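Side-chain contacts in transmembrane oligosaccharyl transferase (Archaeoglobus fulgidus, PDB 3WAJ), which belongs to the STT3/AglB family of membrane-embedded oligosaccharyl transferases, in which a helical transmembrane part of the GT-C clan is joined to a large C-terminal part: residues A141-I146 with Y438-L443; A232-G237 with L318-L323; F264-P269 with F279-L284. All coordinates share one frame; numbering follows the deposited sequence.

Overall arrangement
The three contacts are all apolar and belong to the helical transmembrane part of the chain. Contact 1 joins helices 134-144 and 429-446. In sequence its two segments bracket those of contact 2, which pairs helix 221-234 with helix 315-332, and these in turn bracket contact 3, where a connecting loop touches helix 278-303. The same helix 278-303 also runs beside contact 2, through F294 and I297. Centres of contacts 2 and 3 are about 30 Å apart, and their nearest atoms about 12 Å. The centre of contact 1 lies about 34 Å and 36 Å from those of contacts 2 and 3. The zinc ion is bound by D47, D161 and H163, none of them part of these contacts.

Contact 1. Residues A141-I146 with Y438-L443; sequences AFLIAI and YSALAL
L143 and A440 mark the closest backbone approach, with their CA atoms 7.4 Å apart. The contact is helix-to-helix packing inside the bundle of the STT3-type membrane domain. It brings helix 134-144 against helix 429-446, almost 300 residues further along the chain. In the second segment L443 N bonds to S439 O (2.9 Å), and the CB atoms of S439 and A440 both point toward the first segment.

A single leucine branch does the touching. In L143, CG lies anti to the carbonyl carbon (chi1 -72°) and CD1 anti to CA (chi2 -177°), which extends that methyl toward helix 429-446. It comes to 3.4 Å from CB of S439, a close carbon-carbon approach. The S439 hydroxyl takes no part here. OG sits beside the residue's own backbone N (chi1 -71°) and is hydrogen-bonded to the carbonyl oxygen of S435, one turn back. The polar end is thus satisfied within its helix, and S439 meets the leucine with carbon. I482 of helix 474-491 and L384 of helix 384-402 also pack on L143, which is buried. CD1 of L143 also approaches the backbone of A440, 3.7 Å from A440 N and 4.5 Å from A440 CB.

Contact 2. Residues A232-G237 with L318-L323; sequences AFVLAG and LAVIVL
V234 and V320 face each other where the two backbones are nearest, with their CA atoms 7.0 Å apart. V234 lies at the end of helix 221-234, and L235 is the first residue to leave helical geometry. V320 sits in helix 315-332, which runs on through the whole second segment. Every contact between the segments is made by hydrocarbon, and no hydrogen bond crosses.

The tight part is built on V320. Its two methyls divide the work. CG1, anti to the backbone N (chi1 172°), meets CG1 of V234 at 3.9 Å. CG2 turns to F233, 3.8 Å from its CB and 3.9 Å from its ring atom CD1. F233 and V320 cross at about a right angle, and the methyl touches the base of the phenylalanine as well as its ring. Both residues are buried. F294 of helix 278-303 packs on both, meeting the F233 ring edge-to-face, and I297 of the same helix touches V320.

The other side is nearer solvent and thinner: I321 adds one methyl contact. Its CD1 meets CG1 of V234 at 3.9 Å, again at about a right angle. I321 does not aim its CB at V234. Both of its torsions are near -60°, and they carry CD1 back toward the valine. I321 is exposed and V234 partly so; one methyl of V234 touches both a buried valine and a surface isoleucine. F230, a turn earlier in helix 221-234, reaches both V320 and I321.

Such apolar packing of branched aliphatic and aromatic side chains, without polar bonds, is ordinary helix packing of a membrane bundle, here in the STT3-type transmembrane region.

Contact 3. Residues F264-P269 with F279-L284; sequences FAFNYP and FQLLVL
A265 and F266 both meet one branch of L281, the methyl CD2. The alanine CB approaches it to 3.9 Å and also lies 4.1 Å from the leucine CB, so A265 packs along the side chain. F266 touches it with its far ring atom, CZ, which stays 4.2 Å from CD2. The phenylalanine and leucine side chains cross obliquely.

The CB of F266 does not aim at helix 278-303, but the end of the ring comes nearer. CG sits beside its own backbone N (chi1 -52°), and the ring folds over A265, whose CB lies 3.7 Å above one face, toward the rim. In L281, CG is anti to the backbone N (chi1 179°) and CD2 extends anti to CA, out from the helix toward the pair. Y261, the last residue of helix 243-261, also packs on L281.

The residues 264-269 lie in the connection between those two helices. A265 and L281 are buried, while F266 is exposed. Nearby, Q280 is bonded through OE1 to S277 OG and through NE2 to the carbonyl oxygens of F275 and G216.

No hydrogen bond crosses between the segments, so the contact itself is apolar and non-directional, resting on dispersion and burial of carbon. Polar ties of this connection lie beside it, in the backbone bonding of N267 with Y276 and in the bonds of Q280.

Contact 1. Residues A141-I146 with Y438-L443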
ATOM      1  N   ALA A 141     -22.633  13.120  13.394  1.00 72.44           N
ATOM      2  CA  ALA A 141     -21.276  13.442  13.802  1.00 73.60           C
ATOM      3  C   ALA A 141     -20.760  12.446  14.835  1.00 77.43           C
ATOM      4  O   ALA A 141     -19.554  12.230  14.946  1.00 80.62           O
ATOM      5  CB  ALA A 141     -21.212  14.848  14.342  1.00 75.90           C
ATOM      6  N   PHE A 142     -21.678  11.844  15.587  1.00 80.40           N
ATOM      7  CA  PHE A 142     -21.304  10.853  16.592  1.00 79.78           C
ATOM      8  C   PHE A 142     -20.980   9.511  15.943  1.00 70.04           C
ATOM      9  O   PHE A 142     -20.084   8.796  16.385  1.00 69.35           O
ATOM     10  CB  PHE A 142     -22.418  10.687  17.637  1.00 83.92           C
ATOM     11  CG  PHE A 142     -22.113   9.658  18.699  1.00 79.44           C
ATOM     12  CD1 PHE A 142     -21.588  10.040  19.925  1.00 81.33           C
ATOM     13  CD2 PHE A 142     -22.364   8.311  18.474  1.00 77.58           C
ATOM     14  CE1 PHE A 142     -21.307   9.094  20.902  1.00 83.10           C
ATOM     15  CE2 PHE A 142     -22.078   7.367  19.436  1.00 80.20           C
ATOM     16  CZ  PHE A 142     -21.554   7.757  20.656  1.00 83.07           C
ATOM     17  N   LEU A 143     -21.725   9.164  14.903  1.00 68.52           N
ATOM     18  CA  LEU A 143     -21.548   7.878  14.242  1.00 70.91           C
ATOM     19  C   LEU A 143     -20.262   7.806  13.425  1.00 72.04           C
ATOM     20  O   LEU A 143     -19.595   6.767  13.402  1.00 76.78           O
ATOM     21  CB  LEU A 143     -22.765   7.547  13.377  1.00 72.12           C
ATOM     22  CG  LEU A 143     -24.007   7.188  14.192  1.00 69.07           C
ATOM     23  CD1 LEU A 143     -25.143   6.807  13.276  1.00 68.72           C
ATOM     24  CD2 LEU A 143     -23.684   6.050  15.147  1.00 65.71           C
ATOM     25  N   ILE A 144     -19.904   8.906  12.769  1.00 68.61           N
ATOM     26  CA  ILE A 144     -18.679   8.933  11.969  1.00 66.90           C
ATOM     27  C   ILE A 144     -17.460   8.903  12.887  1.00 66.51           C
ATOM     28  O   ILE A 144     -16.392   8.425  12.504  1.00 65.47           O
ATOM     29  CB  ILE A 144     -18.634  10.158  11.012  1.00 64.35           C
ATOM     30  CG1 ILE A 144     -17.590   9.955   9.900  1.00 62.20           C
ATOM     31  CG2 ILE A 144     -18.421  11.468  11.784  1.00 59.17           C
ATOM     32  CD1 ILE A 144     -17.902   8.794   8.960  1.00 58.99           C
ATOM     33  N   ALA A 145     -17.638   9.390  14.114  1.00 63.24           N
ATOM     34  CA  ALA A 145     -16.560   9.399  15.095  1.00 64.45           C
ATOM     35  C   ALA A 145     -16.210   7.992  15.590  1.00 59.15           C
ATOM     36  O   ALA A 145     -15.151   7.785  16.176  1.00 64.95           O
ATOM     37  CB  ALA A 145     -16.906  10.316  16.265  1.00 64.06           C
ATOM     38  N   ILE A 146     -17.093   7.027  15.350  1.00 52.93           N
ATOM     39  CA  ILE A 146     -16.876   5.665  15.845  1.00 53.59           C
ATOM     40  C   ILE A 146     -16.961   4.551  14.796  1.00 57.70           C
ATOM     41  O   ILE A 146     -16.749   3.393  15.120  1.00 59.45           O
ATOM     42  CB  ILE A 146     -17.847   5.311  17.004  1.00 51.68           C
ATOM     43  CG1 ILE A 146     -19.288   5.668  16.630  1.00 54.56           C
ATOM     44  CG2 ILE A 146     -17.467   6.046  18.261  1.00 52.46           C
ATOM     45  CD1 ILE A 146     -20.282   4.577  16.913  1.00 56.60           C
ATOM     46  N   TYR A 438     -27.062   7.811   6.818  1.00 70.27           N
ATOM     47  CA  TYR A 438     -28.300   7.031   6.699  1.00 74.14           C
ATOM     48  C   TYR A 438     -28.610   6.190   7.951  1.00 75.67           C
ATOM     49  O   TYR A 438     -29.610   5.473   8.001  1.00 78.56           O
ATOM     50  CB  TYR A 438     -28.280   6.172   5.426  1.00 69.90           C
ATOM     51  CG  TYR A 438     -28.483   6.965   4.151  1.00 72.94           C
ATOM     52  CD1 TYR A 438     -29.547   7.856   4.023  1.00 76.12           C
ATOM     53  CD2 TYR A 438     -27.605   6.841   3.079  1.00 71.38           C
ATOM     54  CE1 TYR A 438     -29.737   8.593   2.857  1.00 71.78           C
ATOM     55  CE2 TYR A 438     -27.789   7.576   1.911  1.00 71.16           C
ATOM     56  CZ  TYR A 438     -28.855   8.448   1.812  1.00 69.34           C
ATOM     57  OH  TYR A 438     -29.045   9.172   0.663  1.00 67.66           O
ATOM     58  N   SER A 439     -27.746   6.279   8.957  1.00 73.74           N
ATOM     59  CA  SER A 439     -28.040   5.698  10.262  1.00 73.67           C
ATOM     60  C   SER A 439     -28.541   6.795  11.191  1.00 73.95           C
ATOM     61  O   SER A 439     -29.485   6.591  11.957  1.00 77.31           O
ATOM     62  CB  SER A 439     -26.811   5.009  10.855  1.00 72.87           C
ATOM     63  OG  SER A 439     -26.490   3.823  10.158  1.00 70.68           O
ATOM     64  N   ALA A 440     -27.918   7.967  11.091  1.00 68.64           N
ATOM     65  CA  ALA A 440     -28.379   9.152  11.811  1.00 75.23           C
ATOM     66  C   ALA A 440     -29.776   9.569  11.351  1.00 77.06           C
ATOM     67  O   ALA A 440     -30.459  10.329  12.029  1.00 73.36           O
ATOM     68  CB  ALA A 440     -27.421  10.285  11.621  1.00 72.55           C
ATOM     69  N   LEU A 441     -30.178   9.088  10.181  1.00 77.17           N
ATOM     70  CA  LEU A 441     -31.511   9.347   9.665  1.00 79.05           C
ATOM     71  C   LEU A 441     -32.464   8.293  10.228  1.00 79.23           C
ATOM     72  O   LEU A 441     -33.482   8.632  10.832  1.00 80.44           O
ATOM     73  CB  LEU A 441     -31.476   9.337   8.134  1.00 82.22           C
ATOM     74  CG  LEU A 441     -32.715   9.671   7.305  1.00 82.44           C
ATOM     75  CD1 LEU A 441     -33.459   8.402   6.938  1.00 85.58           C
ATOM     76  CD2 LEU A 441     -33.627  10.652   8.026  1.00 80.25           C
ATOM     77  N   ALA A 442     -32.101   7.019  10.060  1.00 75.22           N
ATOM     78  CA  ALA A 442     -32.871   5.894  10.598  1.00 71.25           C
ATOM     79  C   ALA A 442     -33.154   6.038  12.094  1.00 81.34           C
ATOM     80  O   ALA A 442     -34.190   5.593  12.587  1.00 87.70           O
ATOM     81  CB  ALA A 442     -32.157   4.578  10.326  1.00 57.77           C
ATOM     82  N   LEU A 443     -32.216   6.639  12.815  1.00 83.77           N
ATOM     83  CA  LEU A 443     -32.411   6.919  14.227  1.00 86.26           C
ATOM     84  C   LEU A 443     -33.265   8.171  14.407  1.00 93.25           C
ATOM     85  O   LEU A 443     -34.292   8.127  15.084  1.00102.83           O
ATOM     86  CB  LEU A 443     -31.065   7.060  14.944  1.00 85.12           C
ATOM     87  CG  LEU A 443     -30.218   5.788  15.041  1.00 82.71           C
ATOM     88  CD1 LEU A 443     -28.922   6.053  15.788  1.00 84.09           C
ATOM     89  CD2 LEU A 443     -30.986   4.652  15.698  1.00 80.41           C
TER

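Contact 2. Residues A232-G237 with L318-L323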
ATOM      1  N   ALA A 232     -32.741  16.631 -11.389  1.00 51.64           N
ATOM      2  CA  ALA A 232     -33.585  17.786 -11.044  1.00 50.77           C
ATOM      3  C   ALA A 232     -34.291  18.373 -12.275  1.00 53.70           C
ATOM      4  O   ALA A 232     -35.324  19.033 -12.160  1.00 58.93           O
ATOM      5  CB  ALA A 232     -32.784  18.859 -10.330  1.00 42.04           C
ATOM      6  N   PHE A 233     -33.719  18.131 -13.449  1.00 53.16           N
ATOM      7  CA  PHE A 233     -34.321  18.595 -14.689  1.00 55.07           C
ATOM      8  C   PHE A 233     -35.299  17.567 -15.271  1.00 57.94           C
ATOM      9  O   PHE A 233     -36.475  17.884 -15.443  1.00 56.81           O
ATOM     10  CB  PHE A 233     -33.244  19.033 -15.704  1.00 47.73           C
ATOM     11  CG  PHE A 233     -32.711  20.439 -15.467  1.00 47.27           C
ATOM     12  CD1 PHE A 233     -32.954  21.454 -16.384  1.00 46.30           C
ATOM     13  CD2 PHE A 233     -31.973  20.745 -14.324  1.00 46.30           C
ATOM     14  CE1 PHE A 233     -32.470  22.755 -16.175  1.00 47.45           C
ATOM     15  CE2 PHE A 233     -31.482  22.050 -14.099  1.00 42.59           C
ATOM     16  CZ  PHE A 233     -31.728  23.050 -15.022  1.00 48.44           C
ATOM     17  N   VAL A 234     -34.850  16.338 -15.546  1.00 53.12           N
ATOM     18  CA  VAL A 234     -35.767  15.356 -16.156  1.00 58.21           C
ATOM     19  C   VAL A 234     -36.895  14.906 -15.218  1.00 65.14           C
ATOM     20  O   VAL A 234     -37.788  14.171 -15.631  1.00 70.85           O
ATOM     21  CB  VAL A 234     -35.049  14.130 -16.761  1.00 51.96           C
ATOM     22  CG1 VAL A 234     -33.858  14.570 -17.597  1.00 43.37           C
ATOM     23  CG2 VAL A 234     -34.614  13.183 -15.665  1.00 56.83           C
ATOM     24  N   LEU A 235     -36.851  15.360 -13.967  1.00 64.21           N
ATOM     25  CA  LEU A 235     -37.929  15.105 -13.016  1.00 61.28           C
ATOM     26  C   LEU A 235     -38.553  16.402 -12.495  1.00 65.82           C
ATOM     27  O   LEU A 235     -39.162  16.414 -11.424  1.00 73.90           O
ATOM     28  CB  LEU A 235     -37.432  14.242 -11.850  1.00 58.49           C
ATOM     29  CG  LEU A 235     -36.772  12.930 -12.270  1.00 60.19           C
ATOM     30  CD1 LEU A 235     -36.140  12.203 -11.089  1.00 61.55           C
ATOM     31  CD2 LEU A 235     -37.773  12.036 -12.964  1.00 59.38           C
ATOM     32  N   ALA A 236     -38.417  17.488 -13.256  1.00 64.11           N
ATOM     33  CA  ALA A 236     -38.981  18.788 -12.860  1.00 65.25           C
ATOM     34  C   ALA A 236     -40.491  18.724 -12.591  1.00 70.51           C
ATOM     35  O   ALA A 236     -41.055  19.608 -11.936  1.00 73.71           O
ATOM     36  CB  ALA A 236     -38.665  19.849 -13.893  1.00 60.47           C
ATOM     37  N   GLY A 237     -41.135  17.687 -13.117  1.00 73.50           N
ATOM     38  CA  GLY A 237     -42.489  17.355 -12.719  1.00 80.50           C
ATOM     39  C   GLY A 237     -42.603  17.122 -11.219  1.00 83.65           C
ATOM     40  O   GLY A 237     -43.102  17.988 -10.496  1.00 83.08           O
ATOM     41  N   LEU A 318     -36.446  16.611 -22.468  1.00 61.97           N
ATOM     42  CA  LEU A 318     -35.900  16.147 -23.745  1.00 62.27           C
ATOM     43  C   LEU A 318     -34.593  16.866 -24.128  1.00 55.84           C
ATOM     44  O   LEU A 318     -33.618  16.226 -24.528  1.00 53.55           O
ATOM     45  CB  LEU A 318     -36.922  16.298 -24.867  1.00 61.62           C
ATOM     46  CG  LEU A 318     -36.482  15.625 -26.169  1.00 67.46           C
ATOM     47  CD1 LEU A 318     -37.001  14.191 -26.238  1.00 69.38           C
ATOM     48  CD2 LEU A 318     -36.915  16.432 -27.389  1.00 69.02           C
ATOM     49  N   ALA A 319     -34.572  18.190 -24.006  1.00 49.55           N
ATOM     50  CA  ALA A 319     -33.357  18.961 -24.292  1.00 47.26           C
ATOM     51  C   ALA A 319     -32.211  18.483 -23.413  1.00 54.48           C
ATOM     52  O   ALA A 319     -31.047  18.493 -23.825  1.00 56.90           O
ATOM     53  CB  ALA A 319     -33.596  20.438 -24.067  1.00 44.27           C
ATOM     54  N   VAL A 320     -32.548  18.075 -22.194  1.00 50.73           N
ATOM     55  CA  VAL A 320     -31.547  17.593 -21.259  1.00 53.20           C
ATOM     56  C   VAL A 320     -31.064  16.201 -21.672  1.00 56.42           C
ATOM     57  O   VAL A 320     -29.861  15.946 -21.693  1.00 56.27           O
ATOM     58  CB  VAL A 320     -32.062  17.619 -19.795  1.00 49.63           C
ATOM     59  CG1 VAL A 320     -31.075  16.928 -18.857  1.00 45.73           C
ATOM     60  CG2 VAL A 320     -32.279  19.054 -19.350  1.00 49.88           C
ATOM     61  N   ILE A 321     -32.006  15.317 -22.000  1.00 60.63           N
ATOM     62  CA  ILE A 321     -31.683  13.984 -22.510  1.00 64.35           C
ATOM     63  C   ILE A 321     -30.759  14.070 -23.726  1.00 69.15           C
ATOM     64  O   ILE A 321     -29.762  13.340 -23.833  1.00 70.15           O
ATOM     65  CB  ILE A 321     -32.947  13.228 -22.923  1.00 63.72           C
ATOM     66  CG1 ILE A 321     -33.860  12.999 -21.715  1.00 60.53           C
ATOM     67  CG2 ILE A 321     -32.574  11.915 -23.582  1.00 65.10           C
ATOM     68  CD1 ILE A 321     -33.215  12.207 -20.623  1.00 63.05           C
ATOM     69  N   VAL A 322     -31.097  14.981 -24.632  1.00 63.80           N
ATOM     70  CA  VAL A 322     -30.338  15.176 -25.856  1.00 62.32           C
ATOM     71  C   VAL A 322     -28.967  15.751 -25.552  1.00 67.13           C
ATOM     72  O   VAL A 322     -27.960  15.270 -26.072  1.00 70.76           O
ATOM     73  CB  VAL A 322     -31.091  16.095 -26.825  1.00 62.09           C
ATOM     74  CG1 VAL A 322     -30.134  16.747 -27.812  1.00 58.18           C
ATOM     75  CG2 VAL A 322     -32.196  15.314 -27.538  1.00 60.45           C
ATOM     76  N   LEU A 323     -28.940  16.778 -24.706  1.00 68.85           N
ATOM     77  CA  LEU A 323     -27.692  17.414 -24.287  1.00 70.65           C
ATOM     78  C   LEU A 323     -26.683  16.401 -23.744  1.00 75.82           C
ATOM     79  O   LEU A 323     -25.520  16.413 -24.141  1.00 75.31           O
ATOM     80  CB  LEU A 323     -27.967  18.488 -23.229  1.00 71.00           C
ATOM     81  CG  LEU A 323     -26.975  19.644 -23.037  1.00 72.32           C
ATOM     82  CD1 LEU A 323     -26.318  19.585 -21.667  1.00 74.12           C
ATOM     83  CD2 LEU A 323     -25.921  19.684 -24.136  1.00 70.90           C
TER

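Contact 3. Residues F264-P269 with F279-L284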
ATOM      1  N   PHE A 264      -1.801  23.225 -10.973  1.00 46.83           N
ATOM      2  CA  PHE A 264      -1.219  21.887 -10.892  1.00 49.24           C
ATOM      3  C   PHE A 264      -1.513  21.036 -12.123  1.00 47.80           C
ATOM      4  O   PHE A 264      -1.051  19.895 -12.230  1.00 48.62           O
ATOM      5  CB  PHE A 264      -1.705  21.189  -9.627  1.00 44.43           C
ATOM      6  CG  PHE A 264      -1.597  22.043  -8.397  1.00 44.15           C
ATOM      7  CD1 PHE A 264      -0.438  22.027  -7.623  1.00 42.35           C
ATOM      8  CD2 PHE A 264      -2.651  22.866  -8.013  1.00 48.21           C
ATOM      9  CE1 PHE A 264      -0.336  22.817  -6.473  1.00 39.46           C
ATOM     10  CE2 PHE A 264      -2.561  23.660  -6.865  1.00 45.84           C
ATOM     11  CZ  PHE A 264      -1.396  23.640  -6.100  1.00 39.19           C
ATOM     12  N   ALA A 265      -2.253  21.620 -13.057  1.00 36.19           N
ATOM     13  CA  ALA A 265      -2.761  20.896 -14.215  1.00 38.48           C
ATOM     14  C   ALA A 265      -1.669  20.372 -15.119  1.00 39.32           C
ATOM     15  O   ALA A 265      -1.896  19.450 -15.884  1.00 44.49           O
ATOM     16  CB  ALA A 265      -3.748  21.778 -15.022  1.00 37.86           C
ATOM     17  N   PHE A 266      -0.482  20.963 -15.046  1.00 48.01           N
ATOM     18  CA  PHE A 266       0.545  20.701 -16.054  1.00 47.12           C
ATOM     19  C   PHE A 266       1.803  20.041 -15.514  1.00 52.39           C
ATOM     20  O   PHE A 266       2.922  20.459 -15.836  1.00 56.73           O
ATOM     21  CB  PHE A 266       0.888  22.011 -16.765  1.00 48.50           C
ATOM     22  CG  PHE A 266      -0.314  22.719 -17.297  1.00 45.28           C
ATOM     23  CD1 PHE A 266      -0.901  22.307 -18.485  1.00 42.11           C
ATOM     24  CD2 PHE A 266      -0.885  23.770 -16.591  1.00 48.53           C
ATOM     25  CE1 PHE A 266      -2.032  22.948 -18.974  1.00 47.01           C
ATOM     26  CE2 PHE A 266      -2.008  24.416 -17.072  1.00 50.93           C
ATOM     27  CZ  PHE A 266      -2.586  24.003 -18.267  1.00 48.58           C
ATOM     28  N   ASN A 267       1.612  18.997 -14.713  1.00 44.70           N
ATOM     29  CA  ASN A 267       2.725  18.333 -14.048  1.00 39.44           C
ATOM     30  C   ASN A 267       2.924  16.921 -14.563  1.00 45.49           C
ATOM     31  O   ASN A 267       3.837  16.206 -14.138  1.00 42.57           O
ATOM     32  CB  ASN A 267       2.503  18.341 -12.537  1.00 40.76           C
ATOM     33  CG  ASN A 267       2.779  19.692 -11.933  1.00 43.49           C
ATOM     34  OD1 ASN A 267       3.806  20.301 -12.223  1.00 50.71           O
ATOM     35  ND2 ASN A 267       1.859  20.184 -11.114  1.00 38.63           N
ATOM     36  N   TYR A 268       2.071  16.537 -15.507  1.00 44.74           N
ATOM     37  CA  TYR A 268       2.169  15.230 -16.137  1.00 46.75           C
ATOM     38  C   TYR A 268       2.067  15.359 -17.655  1.00 49.28           C
ATOM     39  O   TYR A 268       1.138  15.976 -18.155  1.00 43.84           O
ATOM     40  CB  TYR A 268       1.064  14.316 -15.617  1.00 37.15           C
ATOM     41  CG  TYR A 268       1.242  12.885 -16.017  1.00 33.11           C
ATOM     42  CD1 TYR A 268       0.492  12.334 -17.039  1.00 39.69           C
ATOM     43  CD2 TYR A 268       2.174  12.081 -15.372  1.00 37.31           C
ATOM     44  CE1 TYR A 268       0.652  11.011 -17.412  1.00 37.97           C
ATOM     45  CE2 TYR A 268       2.349  10.768 -15.730  1.00 40.93           C
ATOM     46  CZ  TYR A 268       1.583  10.233 -16.756  1.00 43.95           C
ATOM     47  OH  TYR A 268       1.745   8.913 -17.116  1.00 47.97           O
ATOM     48  N   PRO A 269       3.021  14.756 -18.385  1.00 54.91           N
ATOM     49  CA  PRO A 269       3.129  14.864 -19.848  1.00 57.57           C
ATOM     50  C   PRO A 269       2.113  13.992 -20.574  1.00 60.09           C
ATOM     51  O   PRO A 269       2.499  12.990 -21.192  1.00 60.56           O
ATOM     52  CB  PRO A 269       4.539  14.338 -20.123  1.00 57.24           C
ATOM     53  CG  PRO A 269       4.760  13.318 -19.035  1.00 56.41           C
ATOM     54  CD  PRO A 269       4.061  13.876 -17.815  1.00 53.36           C
ATOM     55  N   PHE A 279      -6.266  16.812 -17.994  1.00 43.47           N
ATOM     56  CA  PHE A 279      -7.537  16.095 -18.082  1.00 41.81           C
ATOM     57  C   PHE A 279      -8.514  16.559 -16.995  1.00 42.94           C
ATOM     58  O   PHE A 279      -9.681  16.865 -17.264  1.00 41.48           O
ATOM     59  CB  PHE A 279      -7.332  14.583 -17.952  1.00 38.46           C
ATOM     60  CG  PHE A 279      -8.624  13.812 -17.926  1.00 39.12           C
ATOM     61  CD1 PHE A 279      -9.071  13.217 -16.758  1.00 37.72           C
ATOM     62  CD2 PHE A 279      -9.417  13.714 -19.073  1.00 37.91           C
ATOM     63  CE1 PHE A 279     -10.277  12.513 -16.726  1.00 44.47           C
ATOM     64  CE2 PHE A 279     -10.624  13.016 -19.047  1.00 40.54           C
ATOM     65  CZ  PHE A 279     -11.057  12.420 -17.875  1.00 42.63           C
ATOM     66  N   GLN A 280      -8.025  16.601 -15.761  1.00 39.41           N
ATOM     67  CA  GLN A 280      -8.861  16.973 -14.631  1.00 40.54           C
ATOM     68  C   GLN A 280      -9.390  18.407 -14.782  1.00 47.30           C
ATOM     69  O   GLN A 280     -10.567  18.666 -14.503  1.00 50.27           O
ATOM     70  CB  GLN A 280      -8.125  16.741 -13.296  1.00 39.47           C
ATOM     71  CG  GLN A 280      -7.872  15.262 -12.959  1.00 36.57           C
ATOM     72  CD  GLN A 280      -6.502  14.733 -13.420  1.00 41.02           C
ATOM     73  OE1 GLN A 280      -5.916  15.203 -14.409  1.00 38.27           O
ATOM     74  NE2 GLN A 280      -5.994  13.732 -12.697  1.00 41.03           N
ATOM     75  N   LEU A 281      -8.523  19.315 -15.252  1.00 45.61           N
ATOM     76  CA  LEU A 281      -8.885  20.701 -15.573  1.00 43.51           C
ATOM     77  C   LEU A 281     -10.008  20.767 -16.617  1.00 45.77           C
ATOM     78  O   LEU A 281     -10.945  21.556 -16.491  1.00 46.36           O
ATOM     79  CB  LEU A 281      -7.657  21.463 -16.094  1.00 42.58           C
ATOM     80  CG  LEU A 281      -7.826  22.937 -16.502  1.00 42.01           C
ATOM     81  CD1 LEU A 281      -8.226  23.813 -15.313  1.00 38.40           C
ATOM     82  CD2 LEU A 281      -6.566  23.504 -17.158  1.00 38.71           C
ATOM     83  N   LEU A 282      -9.899  19.936 -17.651  1.00 42.54           N
ATOM     84  CA  LEU A 282     -10.935  19.837 -18.669  1.00 45.07           C
ATOM     85  C   LEU A 282     -12.242  19.406 -18.024  1.00 50.36           C
ATOM     86  O   LEU A 282     -13.303  19.952 -18.341  1.00 55.23           O
ATOM     87  CB  LEU A 282     -10.530  18.839 -19.752  1.00 47.87           C
ATOM     88  CG  LEU A 282      -9.971  19.379 -21.069  1.00 55.11           C
ATOM     89  CD1 LEU A 282      -9.126  20.627 -20.869  1.00 57.58           C
ATOM     90  CD2 LEU A 282      -9.159  18.291 -21.762  1.00 49.28           C
ATOM     91  N   VAL A 283     -12.173  18.434 -17.116  1.00 41.29           N
ATOM     92  CA  VAL A 283     -13.387  17.949 -16.465  1.00 41.59           C
ATOM     93  C   VAL A 283     -14.077  19.070 -15.703  1.00 37.80           C
ATOM     94  O   VAL A 283     -15.278  19.266 -15.829  1.00 39.25           O
ATOM     95  CB  VAL A 283     -13.131  16.750 -15.523  1.00 42.97           C
ATOM     96  CG1 VAL A 283     -14.425  16.358 -14.820  1.00 39.60           C
ATOM     97  CG2 VAL A 283     -12.602  15.572 -16.308  1.00 42.94           C
ATOM     98  N   LEU A 284     -13.305  19.826 -14.937  1.00 37.47           N
ATOM     99  CA  LEU A 284     -13.882  20.888 -14.125  1.00 42.74           C
ATOM    100  C   LEU A 284     -14.374  22.081 -14.969  1.00 49.43           C
ATOM    101  O   LEU A 284     -15.423  22.655 -14.672  1.00 53.43           O
ATOM    102  CB  LEU A 284     -12.917  21.297 -13.003  1.00 44.18           C
ATOM    103  CG  LEU A 284     -12.482  20.106 -12.130  1.00 45.96           C
ATOM    104  CD1 LEU A 284     -11.405  20.502 -11.132  1.00 40.96           C
ATOM    105  CD2 LEU A 284     -13.675  19.490 -11.394  1.00 42.62           C
TER